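Local coordinates for oxidoreductase, short chain dehydrogenase/reductase family protein (Collinsella aerofaciens, PDB 5FYD), which catalyses the NADPH-dependent reduction of the 7-oxo group of 7-oxolithocholate to the 7beta-hydroxyl of ursodeoxycholate, as a homodimeric short-chain dehydrogenase, at the interface of chains A and B. Residues are numbered along the deposited sequence; one frame, centred on the assembly and turned at random. Chains: chain A/B, Oxidoreductase, short chain dehydrogenase/reductase family protein.

The interface of chains A and B. Residues chain A 143-145, 156, 187-188, 194, 207, 210, 237, 257; chain B 197-202.
The loop B:Asn197 to B:Pro202 of one subunit enters the active-site cleft of the other, with B:Pro199 at its tip beside the catalytic A:Ser143 and A:Tyr156. A:Thr188 probably helps to hold the loop. Its CB lies 3.5 Å from B:Gly201 O. Beside its own backbone N and anti to the carbonyl carbon (chi1 -57°), A:Thr188 OG1 donates a hydrogen bond to an in-plane lone pair of B:Gly201 O at 2.7 Å. A:Thr188 OG1 also accepts a bent hydrogen bond (140° at H) from B:Gly200 N at 3.1 Å, so one hydroxyl serves two successive glycines. The side chains of A:Thr188 and B:Leu198 cross obliquely, A:Thr188 CG2, anti to the backbone N, meeting B:Leu198 CD2 at 3.5 Å; A:Leu194 CD1 also touches this methyl. An alanine here would remove both hydroxyl bonds and the methyl contact, and would probably leave the inserted loop less firmly held. On the main-chain side of A:Thr188, a water bound by A:Thr188 N, A:Asn237 OD1 and A:Ile210 O links to B:Gly200 O at 3.3 Å. At the tip, B:Pro199 CB packs against the phenol oxygen A:Tyr156 OH at 3.4 Å and lies 3.6 Å from A:Ser143 OG, itself hydrogen-bonded to A:Thr145 N and OG1. A:Met144 SD packs against B:Gly200 CA. The loop helps join the homodimer and, in this conformation, probably competes with bound steroid for space.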
loop_
_atom_site.group_PDB
_atom_site.type_symbol
_atom_site.label_atom_id
_atom_site.label_comp_id
_atom_site.label_asym_id
_atom_site.label_seq_id
_atom_site.Cartn_x
_atom_site.Cartn_y
_atom_site.Cartn_z
ATOM N N SER A 143 -16.118 -5.977 -0.730
ATOM C CA SER A 143 -14.840 -6.661 -0.762
ATOM C C SER A 143 -15.034 -8.080 -0.322
ATOM O O SER A 143 -15.908 -8.366 0.522
ATOM C CB SER A 143 -13.897 -5.976 0.203
ATOM O OG SER A 143 -12.671 -6.675 0.263
ATOM N N MET A 144 -14.231 -8.981 -0.880
ATOM C CA MET A 144 -14.204 -10.362 -0.450
ATOM C C MET A 144 -13.951 -10.532 1.061
ATOM O O MET A 144 -14.421 -11.512 1.625
ATOM C CB MET A 144 -13.195 -11.164 -1.296
ATOM C CG MET A 144 -13.809 -11.528 -2.646
ATOM S SD MET A 144 -12.603 -12.189 -3.782
ATOM C CE MET A 144 -12.284 -13.772 -3.011
ATOM N N THR A 145 -13.310 -9.550 1.706
ATOM C CA THR A 145 -13.165 -9.542 3.159
ATOM C C THR A 145 -14.523 -9.517 3.873
ATOM O O THR A 145 -14.636 -10.007 5.000
ATOM C CB THR A 145 -12.304 -8.364 3.675
ATOM O OG1 THR A 145 -12.915 -7.130 3.307
ATOM C CG2 THR A 145 -10.895 -8.425 3.130
ATOM N N TYR A 156 -12.510 -3.808 8.292
ATOM C CA TYR A 156 -12.504 -3.900 6.808
ATOM C C TYR A 156 -13.661 -4.799 6.379
ATOM O O TYR A 156 -14.621 -4.349 5.724
ATOM C CB TYR A 156 -11.163 -4.491 6.295
ATOM C CG TYR A 156 -10.834 -4.413 4.781
ATOM C CD1 TYR A 156 -11.749 -3.989 3.827
ATOM C CD2 TYR A 156 -9.542 -4.746 4.334
ATOM C CE1 TYR A 156 -11.416 -3.897 2.485
ATOM C CE2 TYR A 156 -9.199 -4.688 2.981
ATOM C CZ TYR A 156 -10.129 -4.252 2.061
ATOM O OH TYR A 156 -9.774 -4.178 0.717
ATOM N N GLY A 187 -12.080 -8.474 -5.242
ATOM C CA GLY A 187 -10.972 -9.115 -4.593
ATOM C C GLY A 187 -9.781 -8.195 -4.773
ATOM O O GLY A 187 -9.902 -6.974 -4.808
ATOM N N THR A 188 -8.624 -8.791 -4.945
ATOM C CA THR A 188 -7.411 -8.023 -5.152
ATOM C C THR A 188 -7.461 -7.330 -6.514
ATOM O O THR A 188 -7.745 -7.961 -7.529
ATOM C CB THR A 188 -6.209 -8.953 -4.992
ATOM O OG1 THR A 188 -6.296 -9.539 -3.687
ATOM C CG2 THR A 188 -4.911 -8.214 -5.165
ATOM N N LEU A 194 -1.447 -1.180 -4.643
ATOM C CA LEU A 194 -0.946 -2.548 -4.783
ATOM C C LEU A 194 0.450 -2.589 -5.398
ATOM O O LEU A 194 1.357 -3.143 -4.786
ATOM C CB LEU A 194 -1.900 -3.427 -5.606
ATOM C CG LEU A 194 -1.481 -4.895 -5.758
ATOM C CD1 LEU A 194 -1.341 -5.569 -4.400
ATOM C CD2 LEU A 194 -2.461 -5.650 -6.646
ATOM N N VAL A 207 0.578 -12.391 -8.110
ATOM C CA VAL A 207 -0.569 -11.558 -7.742
ATOM C C VAL A 207 -1.441 -11.182 -8.962
ATOM O O VAL A 207 -2.665 -11.118 -8.827
ATOM C CB VAL A 207 -0.114 -10.311 -6.924
ATOM C CG1 VAL A 207 -1.257 -9.319 -6.703
ATOM C CG2 VAL A 207 0.459 -10.745 -5.578
ATOM N N ILE A 210 -4.417 -13.356 -10.297
ATOM C CA ILE A 210 -5.694 -13.166 -9.598
ATOM C C ILE A 210 -6.070 -11.706 -9.290
ATOM O O ILE A 210 -7.038 -11.476 -8.560
ATOM C CB ILE A 210 -5.753 -14.030 -8.306
ATOM C CG1 ILE A 210 -4.665 -13.637 -7.289
ATOM C CG2 ILE A 210 -5.626 -15.510 -8.658
ATOM C CD1 ILE A 210 -5.051 -12.531 -6.332
ATOM N N ASN A 237 -12.387 -15.294 -8.688
ATOM C CA ASN A 237 -12.894 -14.912 -7.374
ATOM C C ASN A 237 -14.216 -15.569 -7.075
ATOM O O ASN A 237 -14.424 -16.014 -5.957
ATOM C CB ASN A 237 -13.052 -13.399 -7.263
ATOM C CG ASN A 237 -11.726 -12.680 -7.213
ATOM O OD1 ASN A 237 -10.735 -13.223 -6.719
ATOM N ND2 ASN A 237 -11.699 -11.442 -7.711
ATOM N N MET A 257 -7.586 -16.745 6.372
ATOM C CA MET A 257 -7.352 -15.308 6.346
ATOM C C MET A 257 -6.407 -14.832 7.431
ATOM O O MET A 257 -5.603 -13.943 7.189
ATOM C CB MET A 257 -8.660 -14.526 6.445
ATOM C CG MET A 257 -9.620 -14.753 5.287
ATOM S SD MET A 257 -8.927 -14.366 3.662
ATOM C CE MET A 257 -8.562 -12.629 3.844
ATOM N N ASN B 197 -3.520 -4.925 1.035
ATOM C CA ASN B 197 -3.801 -4.749 -0.412
ATOM C C ASN B 197 -4.088 -6.053 -1.162
ATOM O O ASN B 197 -4.144 -6.059 -2.404
ATOM C CB ASN B 197 -2.637 -4.018 -1.084
ATOM C CG ASN B 197 -2.519 -2.583 -0.626
ATOM O OD1 ASN B 197 -2.835 -1.661 -1.373
ATOM N ND2 ASN B 197 -2.074 -2.385 0.609
ATOM N N LEU B 198 -4.278 -7.150 -0.430
ATOM C CA LEU B 198 -4.612 -8.437 -1.024
ATOM C C LEU B 198 -5.913 -8.968 -0.428
ATOM O O LEU B 198 -5.954 -10.092 0.090
ATOM C CB LEU B 198 -3.468 -9.444 -0.812
ATOM C CG LEU B 198 -2.128 -9.091 -1.463
ATOM C CD1 LEU B 198 -1.084 -10.115 -1.058
ATOM C CD2 LEU B 198 -2.237 -9.014 -2.979
ATOM N N PRO B 199 -7.004 -8.177 -0.534
ATOM C CA PRO B 199 -8.269 -8.611 0.092
ATOM C C PRO B 199 -8.845 -9.910 -0.451
ATOM O O PRO B 199 -9.506 -10.631 0.297
ATOM C CB PRO B 199 -9.221 -7.441 -0.188
ATOM C CG PRO B 199 -8.640 -6.723 -1.355
ATOM C CD PRO B 199 -7.150 -6.870 -1.196
ATOM N N GLY B 200 -8.603 -10.204 -1.728
ATOM C CA GLY B 200 -9.088 -11.432 -2.349
ATOM C C GLY B 200 -8.044 -12.499 -2.578
ATOM O O GLY B 200 -8.270 -13.415 -3.379
ATOM N N GLY B 201 -6.911 -12.403 -1.874
ATOM C CA GLY B 201 -5.803 -13.357 -2.022
ATOM C C GLY B 201 -4.648 -12.838 -2.879
ATOM O O GLY B 201 -4.725 -11.719 -3.412
ATOM N N PRO B 202 -3.555 -13.607 -2.983
ATOM C CA PRO B 202 -3.331 -14.808 -2.159
ATOM C C PRO B 202 -3.138 -14.410 -0.695
ATOM O O PRO B 202 -2.626 -13.318 -0.417
ATOM C CB PRO B 202 -2.045 -15.398 -2.741
ATOM C CG PRO B 202 -1.305 -14.207 -3.244
ATOM C CD PRO B 202 -2.359 -13.270 -3.781
HETATM O O HOH W 1 -8.703 -11.465 -5.946
#